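Capsid fiber protein (PDB 6QYY) forms the fibers on the head of phage phi29, the part described here being the trimeric base, which probably seats each fiber on the capsid. Local coordinates at residues M14-A20 against I30-A34; L60-I66 against Q106-I112; A67-V73 against A98-E104. All coordinates share one frame. Numbering follows the deposited sequence.

Interaction 1 (M14-A20 against I30-A34); sequences MAYRLLA and ISHAA
Residues 14-17 form a type II beta turn, Tyr16 taking the positive phi (66°) of its third position, and the chain then extends into strand 18-20, antiparallel to 30-32, the short axes 4.6 Å apart at 133°. Ala20 and Ser31 are a hydrogen-bonded pair, with Ala20 N to Ser31 O at 2.9 Å and a weak return bond from Ser31 N to Ala20 O of 3.3 Å. Leu19 and His32 are a non-hydrogen-bonded pair, and Ala33 N reaches Leu18 O at 2.9 Å. His32 (chi1 m) swings its ring back so that NE2 accepts a hydrogen bond from Met14 N, 3.0 Å away, tying the turn to the strand end, while Arg17 CB lies 3.6 Å from His32 CD2. Small Ala33 admits Leu18, with CB atoms 4.0 Å apart. A water bridges Ala20 O and Ser31 OG, 2.8 Å from each. The guanidinium of Arg17 turns to Asp82 O. This is the beta hairpin of strands 18-23 and 28-32, at the end away from its turn.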
loop_
_atom_site.group_PDB
_atom_site.type_symbol
_atom_site.label_atom_id
_atom_site.label_comp_id
_atom_site.label_asym_id
_atom_site.label_seq_id
_atom_site.Cartn_x
_atom_site.Cartn_y
_atom_site.Cartn_z
ATOM N N MET A 14 -9.995 -18.436 -12.001
ATOM C CA MET A 14 -9.287 -19.504 -11.317
ATOM C C MET A 14 -8.533 -18.955 -10.118
ATOM O O MET A 14 -8.189 -17.768 -10.059
ATOM C CB MET A 14 -8.349 -20.220 -12.279
ATOM C CG MET A 14 -9.159 -20.960 -13.323
ATOM S SD MET A 14 -8.230 -22.209 -14.180
ATOM C CE MET A 14 -7.354 -21.206 -15.373
ATOM N N ALA A 15 -8.317 -19.825 -9.137
ATOM C CA ALA A 15 -7.647 -19.394 -7.919
ATOM C C ALA A 15 -6.216 -18.975 -8.226
ATOM O O ALA A 15 -5.570 -19.503 -9.135
ATOM C CB ALA A 15 -7.673 -20.513 -6.873
ATOM N N TYR A 16 -5.729 -17.991 -7.468
ATOM C CA TYR A 16 -4.358 -17.498 -7.577
ATOM C C TYR A 16 -4.096 -16.827 -8.916
ATOM O O TYR A 16 -2.967 -16.839 -9.404
ATOM C CB TYR A 16 -3.329 -18.609 -7.323
ATOM C CG TYR A 16 -3.726 -19.387 -6.097
ATOM C CD1 TYR A 16 -3.881 -18.726 -4.879
ATOM C CD2 TYR A 16 -4.056 -20.743 -6.162
ATOM C CE1 TYR A 16 -4.296 -19.392 -3.738
ATOM C CE2 TYR A 16 -4.472 -21.435 -5.003
ATOM C CZ TYR A 16 -4.587 -20.738 -3.804
ATOM O OH TYR A 16 -4.995 -21.365 -2.653
ATOM N N ARG A 17 -5.123 -16.220 -9.501
ATOM C CA ARG A 17 -4.967 -15.434 -10.711
ATOM C C ARG A 17 -5.283 -13.975 -10.428
ATOM O O ARG A 17 -6.102 -13.647 -9.558
ATOM C CB ARG A 17 -5.862 -15.962 -11.830
ATOM C CG ARG A 17 -5.643 -17.438 -12.130
ATOM C CD ARG A 17 -4.290 -17.677 -12.767
ATOM N NE ARG A 17 -4.076 -19.096 -13.060
ATOM C CZ ARG A 17 -4.430 -19.684 -14.197
ATOM N NH1 ARG A 17 -5.022 -18.981 -15.150
ATOM N NH2 ARG A 17 -4.195 -20.979 -14.381
ATOM N N LEU A 18 -4.597 -13.100 -11.148
ATOM C CA LEU A 18 -4.796 -11.669 -10.976
ATOM C C LEU A 18 -6.161 -11.259 -11.512
ATOM O O LEU A 18 -6.633 -11.802 -12.517
ATOM C CB LEU A 18 -3.699 -10.893 -11.715
ATOM C CG LEU A 18 -2.285 -11.263 -11.248
ATOM C CD1 LEU A 18 -1.257 -10.838 -12.308
ATOM C CD2 LEU A 18 -1.981 -10.650 -9.878
ATOM N N LEU A 19 -6.789 -10.293 -10.840
ATOM C CA LEU A 19 -8.160 -9.895 -11.134
ATOM C C LEU A 19 -8.258 -8.429 -11.544
ATOM O O LEU A 19 -7.499 -7.567 -11.070
ATOM C CB LEU A 19 -9.079 -10.102 -9.930
ATOM C CG LEU A 19 -9.263 -11.506 -9.374
ATOM C CD1 LEU A 19 -10.102 -11.428 -8.086
ATOM C CD2 LEU A 19 -9.912 -12.404 -10.430
ATOM N N ALA A 20 -9.216 -8.174 -12.428
ATOM C CA ALA A 20 -9.673 -6.841 -12.796
ATOM C C ALA A 20 -11.107 -6.652 -12.309
ATOM O O ALA A 20 -11.959 -7.527 -12.502
ATOM C CB ALA A 20 -9.612 -6.639 -14.316
ATOM N N ILE A 30 -15.906 -9.374 -11.702
ATOM C CA ILE A 30 -14.493 -9.720 -11.685
ATOM C C ILE A 30 -14.196 -10.623 -12.872
ATOM O O ILE A 30 -15.064 -11.345 -13.381
ATOM C CB ILE A 30 -14.072 -10.406 -10.368
ATOM C CG1 ILE A 30 -14.882 -11.676 -10.148
ATOM C CG2 ILE A 30 -14.195 -9.448 -9.165
ATOM C CD1 ILE A 30 -14.333 -12.551 -9.003
ATOM N N SER A 31 -12.948 -10.578 -13.308
ATOM C CA SER A 31 -12.442 -11.448 -14.360
ATOM C C SER A 31 -10.930 -11.391 -14.251
ATOM O O SER A 31 -10.378 -10.546 -13.542
ATOM C CB SER A 31 -12.931 -11.020 -15.752
ATOM O OG SER A 31 -12.626 -9.664 -16.006
ATOM N N HIS A 32 -10.265 -12.305 -14.952
ATOM C CA HIS A 32 -8.812 -12.268 -15.014
ATOM C C HIS A 32 -8.340 -10.933 -15.565
ATOM O O HIS A 32 -8.840 -10.458 -16.590
ATOM C CB HIS A 32 -8.293 -13.409 -15.889
ATOM C CG HIS A 32 -8.475 -14.751 -15.266
ATOM N ND1 HIS A 32 -8.540 -15.916 -16.001
ATOM C CD2 HIS A 32 -8.626 -15.111 -13.970
ATOM C CE1 HIS A 32 -8.718 -16.937 -15.182
ATOM N NE2 HIS A 32 -8.769 -16.476 -13.944
ATOM N N ALA A 33 -7.370 -10.330 -14.878
ATOM C CA ALA A 33 -6.745 -9.114 -15.373
ATOM C C ALA A 33 -6.164 -9.351 -16.761
ATOM O O ALA A 33 -5.646 -10.431 -17.061
ATOM C CB ALA A 33 -5.649 -8.651 -14.411
ATOM N N ALA A 34 -6.285 -8.344 -17.619
ATOM C CA ALA A 34 -5.794 -8.462 -18.983
ATOM C C ALA A 34 -4.266 -8.442 -19.019
ATOM O O ALA A 34 -3.604 -7.829 -18.176
ATOM C CB ALA A 34 -6.354 -7.333 -19.857
HETATM O O HOH W 1 -13.708 -7.537 -14.626
#

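Interaction 2 (L60-I66 against Q106-I112); sequences LAAWQVI and QLVTLVI
Strands 62-66 and 107-112 run antiparallel, their axes approaching to 4.4 Å at 149°. Trp63 with Leu110 and Val65 with Val108 are hydrogen-bonded pairs: Trp63 N to Leu110 O is 2.9 Å, Leu110 N to Trp63 O 3.0 Å, Val65 N to Val108 O 2.9 Å and Val108 N to Val65 O 2.7 Å. Ala62 with Val111, Gln64 with Thr109 and Ile66 with Leu107 are non-hydrogen-bonded pairs. Beyond the strand start, where Ala61 has psi -66°, Ile112 N still binds Ala61 O at 2.9 Å, and a water joins that oxygen to Ile112 O.

Trp63 (chi1 m, chi2 -15°) presents a face of its indole to Ile112 (m, t), whose CD1 sits 3.4 Å from the centroid of the five-membered ring, a CH-pi contact; the same methyl lies 4.1 Å from Leu60 CD2. Val65 (t) meets Leu110 (chi1 p) through CG2 and CD2 at 3.8 Å. These branched and aromatic groups suit the buried face carrying Trp63, Val65, Val108 and Leu110. On the other face, Ile66 (m, m) brings CD1 to 3.8 Å from Leu107 CD1 (Leu107 t, p), and Gln64 (m, t) shares a water with Thr109 (m), polar ends fitting a partly exposed place.

Strand 62-66 is outermost in its sheet within the chain, and strand 107-112 has 96-98 on its other flank. Leu18 of strand 18-23 and Val42 of 41-42 pack on Trp63 and Val65, while Val3 of the second subunit lies on Ala62 and Thr109, and Leu117 of the third on Trp63 and Ile112.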
loop_
_atom_site.group_PDB
_atom_site.type_symbol
_atom_site.label_atom_id
_atom_site.label_comp_id
_atom_site.label_asym_id
_atom_site.label_seq_id
_atom_site.Cartn_x
_atom_site.Cartn_y
_atom_site.Cartn_z
ATOM N N LEU A 60 -2.007 -5.019 1.896
ATOM C CA LEU A 60 -1.120 -5.297 0.771
ATOM C C LEU A 60 0.324 -5.434 1.240
ATOM O O LEU A 60 0.893 -4.502 1.822
ATOM C CB LEU A 60 -1.216 -4.183 -0.267
ATOM C CG LEU A 60 -2.630 -3.864 -0.771
ATOM C CD1 LEU A 60 -2.610 -2.543 -1.543
ATOM C CD2 LEU A 60 -3.140 -5.011 -1.647
ATOM N N ALA A 61 0.923 -6.582 0.966
ATOM C CA ALA A 61 2.374 -6.685 1.017
ATOM C C ALA A 61 2.812 -7.664 -0.064
ATOM O O ALA A 61 3.445 -7.266 -1.047
ATOM C CB ALA A 61 2.860 -7.125 2.399
ATOM N N ALA A 62 2.443 -8.932 0.083
ATOM C CA ALA A 62 2.814 -9.960 -0.881
ATOM C C ALA A 62 1.569 -10.686 -1.386
ATOM O O ALA A 62 0.568 -10.809 -0.672
ATOM C CB ALA A 62 3.796 -10.963 -0.263
ATOM N N TRP A 63 1.634 -11.153 -2.628
ATOM C CA TRP A 63 0.571 -11.968 -3.223
ATOM C C TRP A 63 1.133 -13.298 -3.698
ATOM O O TRP A 63 2.301 -13.390 -4.076
ATOM C CB TRP A 63 -0.073 -11.287 -4.427
ATOM C CG TRP A 63 -1.043 -10.217 -4.126
ATOM C CD1 TRP A 63 -1.641 -9.946 -2.921
ATOM C CD2 TRP A 63 -1.546 -9.263 -5.053
ATOM N NE1 TRP A 63 -2.488 -8.868 -3.055
ATOM C CE2 TRP A 63 -2.439 -8.425 -4.351
ATOM C CE3 TRP A 63 -1.315 -9.017 -6.413
ATOM C CZ2 TRP A 63 -3.113 -7.363 -4.971
ATOM C CZ3 TRP A 63 -1.993 -7.966 -7.030
ATOM C CH2 TRP A 63 -2.868 -7.148 -6.307
ATOM N N GLN A 64 0.282 -14.325 -3.702
ATOM C CA GLN A 64 0.594 -15.604 -4.329
ATOM C C GLN A 64 -0.146 -15.683 -5.656
ATOM O O GLN A 64 -1.379 -15.580 -5.683
ATOM C CB GLN A 64 0.184 -16.769 -3.425
ATOM C CG GLN A 64 1.070 -16.922 -2.252
ATOM C CD GLN A 64 0.482 -17.824 -1.183
ATOM O OE1 GLN A 64 -0.738 -17.967 -1.031
ATOM N NE2 GLN A 64 1.356 -18.427 -0.437
ATOM N N VAL A 65 0.603 -15.862 -6.752
ATOM C CA VAL A 65 0.044 -15.866 -8.102
ATOM C C VAL A 65 0.657 -16.999 -8.919
ATOM O O VAL A 65 1.852 -17.287 -8.816
ATOM C CB VAL A 65 0.276 -14.522 -8.833
ATOM C CG1 VAL A 65 -0.472 -14.529 -10.161
ATOM C CG2 VAL A 65 -0.194 -13.342 -7.970
ATOM N N ILE A 66 -0.158 -17.626 -9.766
ATOM C CA ILE A 66 0.362 -18.634 -10.688
ATOM C C ILE A 66 1.289 -17.979 -11.711
ATOM O O ILE A 66 0.945 -16.961 -12.325
ATOM C CB ILE A 66 -0.793 -19.364 -11.394
ATOM C CG1 ILE A 66 -1.671 -20.113 -10.365
ATOM C CG2 ILE A 66 -0.242 -20.344 -12.408
ATOM C CD1 ILE A 66 -0.945 -21.201 -9.664
ATOM N N GLN A 106 3.629 -22.940 -11.485
ATOM C CA GLN A 106 3.820 -22.936 -10.041
ATOM C C GLN A 106 3.373 -21.603 -9.437
ATOM O O GLN A 106 3.238 -20.585 -10.121
ATOM C CB GLN A 106 5.284 -23.198 -9.667
ATOM C CG GLN A 106 5.638 -24.668 -9.424
ATOM C CD GLN A 106 7.127 -24.890 -9.161
ATOM O OE1 GLN A 106 7.968 -24.072 -9.543
ATOM N NE2 GLN A 106 7.456 -26.001 -8.508
ATOM N N LEU A 107 3.136 -21.628 -8.126
ATOM C CA LEU A 107 2.741 -20.434 -7.387
ATOM C C LEU A 107 3.977 -19.586 -7.090
ATOM O O LEU A 107 4.924 -20.069 -6.464
ATOM C CB LEU A 107 2.033 -20.860 -6.102
ATOM C CG LEU A 107 1.034 -19.928 -5.437
ATOM C CD1 LEU A 107 -0.025 -19.464 -6.422
ATOM C CD2 LEU A 107 0.398 -20.617 -4.214
ATOM N N VAL A 108 3.994 -18.336 -7.550
ATOM C CA VAL A 108 5.084 -17.419 -7.223
ATOM C C VAL A 108 4.616 -16.496 -6.101
ATOM O O VAL A 108 3.440 -16.114 -6.033
ATOM C CB VAL A 108 5.563 -16.625 -8.457
ATOM C CG1 VAL A 108 4.554 -15.552 -8.862
ATOM C CG2 VAL A 108 6.927 -15.978 -8.179
ATOM N N THR A 109 5.521 -16.172 -5.186
ATOM C CA THR A 109 5.262 -15.154 -4.182
ATOM C C THR A 109 5.942 -13.871 -4.630
ATOM O O THR A 109 7.154 -13.864 -4.885
ATOM C CB THR A 109 5.777 -15.567 -2.808
ATOM O OG1 THR A 109 5.224 -16.835 -2.463
ATOM C CG2 THR A 109 5.344 -14.545 -1.767
ATOM N N LEU A 110 5.173 -12.797 -4.725
ATOM C CA LEU A 110 5.695 -11.522 -5.205
ATOM C C LEU A 110 5.351 -10.413 -4.228
ATOM O O LEU A 110 4.336 -10.470 -3.526
ATOM C CB LEU A 110 5.138 -11.152 -6.581
ATOM C CG LEU A 110 3.618 -10.965 -6.685
ATOM C CD1 LEU A 110 3.220 -9.476 -6.514
ATOM C CD2 LEU A 110 3.103 -11.507 -8.010
ATOM N N VAL A 111 6.211 -9.410 -4.195
ATOM C CA VAL A 111 6.020 -8.236 -3.360
ATOM C C VAL A 111 5.400 -7.151 -4.231
ATOM O O VAL A 111 5.934 -6.811 -5.293
ATOM C CB VAL A 111 7.355 -7.764 -2.757
ATOM C CG1 VAL A 111 7.191 -6.388 -2.131
ATOM C CG2 VAL A 111 7.875 -8.754 -1.730
ATOM N N ILE A 112 4.278 -6.605 -3.786
ATOM C CA ILE A 112 3.591 -5.586 -4.573
ATOM C C ILE A 112 4.404 -4.295 -4.556
ATOM O O ILE A 112 4.756 -3.770 -3.490
ATOM C CB ILE A 112 2.176 -5.357 -4.028
ATOM C CG1 ILE A 112 1.363 -6.642 -4.139
ATOM C CG2 ILE A 112 1.495 -4.207 -4.762
ATOM C CD1 ILE A 112 0.246 -6.729 -3.083
HETATM O O HOH W 2 4.401 -4.611 -0.957
HETATM O O HOH W 3 3.542 -17.415 -0.184
#

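Interaction 3 (A67-V73 against A98-E104); sequences AGSDIKV and AVEEAQE
Two loops pair here antiparallel, the link that leaves strand 62-66 for strand 76-79 and the connection from strand 96-98 to strand 107-112, joined by a single beta bridge. There Ile71 and Ala102 form a hydrogen-bonded pair with CA atoms 5.1 Å apart: Ile71 N to Ala102 O is 2.7 Å and Ala102 N to Ile71 O 3.0 Å. Flanking CA atoms keep the register, Asp70 to Gln103 at 4.3 Å and Lys72 to Glu101 at 4.8 Å.

Asp70 (chi1 m, chi2 8°) holds the next step with its side chain, OD1 accepting a hydrogen bond from Glu104 N at 3.0 Å. A short carboxylate suits this place because it reaches a backbone amide where main-chain groups do not pair. The bridge keeps the antiparallel register of strands 62-66 and 107-112, so the loops carry the pairing of these neighbours past their ends in the five-stranded sheet.

Small side chains let the loops come close: Ile71 (m, t) sets CG2 3.4 Å from Ala98 CB, with Val108 and Leu77 also against its side chain, and Ala67 CB lies 4.1 Å from Ala102 CB. Val73 (t) lays CG2 against the backbone, 3.5 Å from both Glu100 C and Glu101 N. The extended Glu104 (t, t) runs past Gly68 and Ser69, its CB 3.7 Å from Ser69 CA and its CD 3.4 Å from Gly68 O, its charged end suited to an exposed position. Gln23 of the second subunit donates a hydrogen bond to Val73 O, and Ile27 of that subunit packs on Val73.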
loop_
_atom_site.group_PDB
_atom_site.type_symbol
_atom_site.label_atom_id
_atom_site.label_comp_id
_atom_site.label_asym_id
_atom_site.label_seq_id
_atom_site.Cartn_x
_atom_site.Cartn_y
_atom_site.Cartn_z
ATOM N N ALA A 67 2.468 -18.576 -11.909
ATOM C CA ALA A 67 3.405 -18.099 -12.927
ATOM C C ALA A 67 2.940 -18.483 -14.328
ATOM O O ALA A 67 2.656 -19.654 -14.605
ATOM C CB ALA A 67 4.798 -18.675 -12.677
ATOM N N GLY A 68 2.896 -17.501 -15.227
ATOM C CA GLY A 68 2.608 -17.793 -16.625
ATOM C C GLY A 68 3.793 -18.252 -17.447
ATOM O O GLY A 68 3.600 -18.731 -18.566
ATOM N N SER A 69 5.003 -18.095 -16.918
ATOM C CA SER A 69 6.233 -18.620 -17.502
ATOM C C SER A 69 7.269 -18.666 -16.383
ATOM O O SER A 69 6.986 -18.285 -15.246
ATOM C CB SER A 69 6.695 -17.779 -18.698
ATOM O OG SER A 69 6.820 -16.409 -18.349
ATOM N N ASP A 70 8.469 -19.144 -16.706
ATOM C CA ASP A 70 9.482 -19.326 -15.672
ATOM C C ASP A 70 9.874 -17.981 -15.070
ATOM O O ASP A 70 10.159 -17.018 -15.787
ATOM C CB ASP A 70 10.715 -20.032 -16.241
ATOM C CG ASP A 70 10.483 -21.524 -16.493
ATOM O OD1 ASP A 70 9.327 -21.989 -16.367
ATOM O OD2 ASP A 70 11.462 -22.233 -16.820
ATOM N N ILE A 71 9.866 -17.913 -13.745
ATOM C CA ILE A 71 10.167 -16.689 -13.019
ATOM C C ILE A 71 11.385 -16.951 -12.142
ATOM O O ILE A 71 11.475 -17.998 -11.488
ATOM C CB ILE A 71 8.962 -16.212 -12.185
ATOM C CG1 ILE A 71 7.838 -15.681 -13.087
ATOM C CG2 ILE A 71 9.381 -15.146 -11.181
ATOM C CD1 ILE A 71 6.525 -15.438 -12.358
ATOM N N LYS A 72 12.340 -16.027 -12.177
ATOM C CA LYS A 72 13.528 -16.083 -11.341
ATOM C C LYS A 72 13.386 -15.092 -10.195
ATOM O O LYS A 72 12.697 -14.073 -10.317
ATOM C CB LYS A 72 14.784 -15.773 -12.161
ATOM C CG LYS A 72 15.036 -16.758 -13.303
ATOM C CD LYS A 72 14.873 -18.206 -12.822
ATOM C CE LYS A 72 15.330 -19.229 -13.868
ATOM N NZ LYS A 72 14.390 -19.351 -15.020
ATOM N N VAL A 73 14.030 -15.410 -9.066
ATOM C CA VAL A 73 13.990 -14.511 -7.916
ATOM C C VAL A 73 14.490 -13.142 -8.341
ATOM O O VAL A 73 15.552 -13.016 -8.961
ATOM C CB VAL A 73 14.826 -15.076 -6.757
ATOM C CG1 VAL A 73 15.000 -14.022 -5.656
ATOM C CG2 VAL A 73 14.183 -16.342 -6.208
ATOM N N ALA A 98 9.367 -10.697 -7.908
ATOM C CA ALA A 98 9.343 -12.042 -7.356
ATOM C C ALA A 98 10.391 -12.180 -6.262
ATOM O O ALA A 98 11.523 -11.723 -6.418
ATOM C CB ALA A 98 9.602 -13.069 -8.460
ATOM N N VAL A 99 10.011 -12.802 -5.145
ATOM C CA VAL A 99 10.962 -13.153 -4.097
ATOM C C VAL A 99 11.100 -14.647 -3.932
ATOM O O VAL A 99 11.828 -15.104 -3.035
ATOM C CB VAL A 99 10.602 -12.492 -2.751
ATOM C CG1 VAL A 99 10.691 -10.974 -2.887
ATOM C CG2 VAL A 99 9.221 -12.920 -2.275
ATOM N N GLU A 100 10.406 -15.427 -4.752
ATOM C CA GLU A 100 10.619 -16.857 -4.873
ATOM C C GLU A 100 10.764 -17.193 -6.351
ATOM O O GLU A 100 10.347 -16.431 -7.230
ATOM C CB GLU A 100 9.469 -17.668 -4.248
ATOM C CG GLU A 100 9.215 -17.384 -2.757
ATOM C CD GLU A 100 10.409 -17.725 -1.862
ATOM O OE1 GLU A 100 11.239 -18.575 -2.260
ATOM O OE2 GLU A 100 10.515 -17.147 -0.754
ATOM N N GLU A 101 11.386 -18.334 -6.612
ATOM C CA GLU A 101 11.530 -18.878 -7.952
ATOM C C GLU A 101 10.300 -19.714 -8.286
ATOM O O GLU A 101 9.767 -20.416 -7.422
ATOM C CB GLU A 101 12.801 -19.729 -8.013
ATOM C CG GLU A 101 13.126 -20.364 -9.340
ATOM C CD GLU A 101 14.456 -21.097 -9.296
ATOM O OE1 GLU A 101 15.179 -20.954 -8.285
ATOM O OE2 GLU A 101 14.782 -21.810 -10.268
ATOM N N ALA A 102 9.840 -19.642 -9.534
ATOM C CA ALA A 102 8.688 -20.453 -9.912
ATOM C C ALA A 102 8.765 -20.814 -11.387
ATOM O O ALA A 102 8.981 -19.941 -12.229
ATOM C CB ALA A 102 7.372 -19.722 -9.601
ATOM N N GLN A 103 8.610 -22.097 -11.691
ATOM C CA GLN A 103 8.406 -22.514 -13.069
ATOM C C GLN A 103 6.970 -22.224 -13.496
ATOM O O GLN A 103 6.079 -22.024 -12.665
ATOM C CB GLN A 103 8.692 -24.007 -13.243
ATOM C CG GLN A 103 10.123 -24.433 -12.984
ATOM C CD GLN A 103 10.338 -25.915 -13.282
ATOM O OE1 GLN A 103 9.582 -26.770 -12.818
ATOM N NE2 GLN A 103 11.361 -26.219 -14.071
ATOM N N GLU A 104 6.746 -22.238 -14.812
ATOM C CA GLU A 104 5.412 -21.997 -15.343
ATOM C C GLU A 104 4.412 -22.963 -14.720
ATOM O O GLU A 104 4.635 -24.177 -14.698
ATOM C CB GLU A 104 5.414 -22.144 -16.864
ATOM C CG GLU A 104 4.033 -22.110 -17.490
ATOM C CD GLU A 104 4.089 -22.109 -19.007
ATOM O OE1 GLU A 104 3.033 -22.321 -19.644
ATOM O OE2 GLU A 104 5.189 -21.891 -19.562
#

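Along the chain, interaction 1 is complete before interaction 2 opens, whereas both segments of interaction 3 fall in sequence between the strands that interaction 2 pairs. Interactions 2 and 3, centres about 10 Å apart, belong to one antiparallel sheet and its loops, with Gln106 O and Ala67 N, at 2.8 Å, probably hydrogen-bonded. Interaction 1, in the mixed sheet, is centred about 13 Å from interaction 2; Tyr16 O lies 2.9 Å from Ile66 N, probably hydrogen-bonded. Interactions 1 and 3, with centres about 18 Å apart, do not touch. The two sheets thus meet where Tyr16 and Leu18 pack on strand 62-66, and interactions 2 and 3 both touch the second subunit.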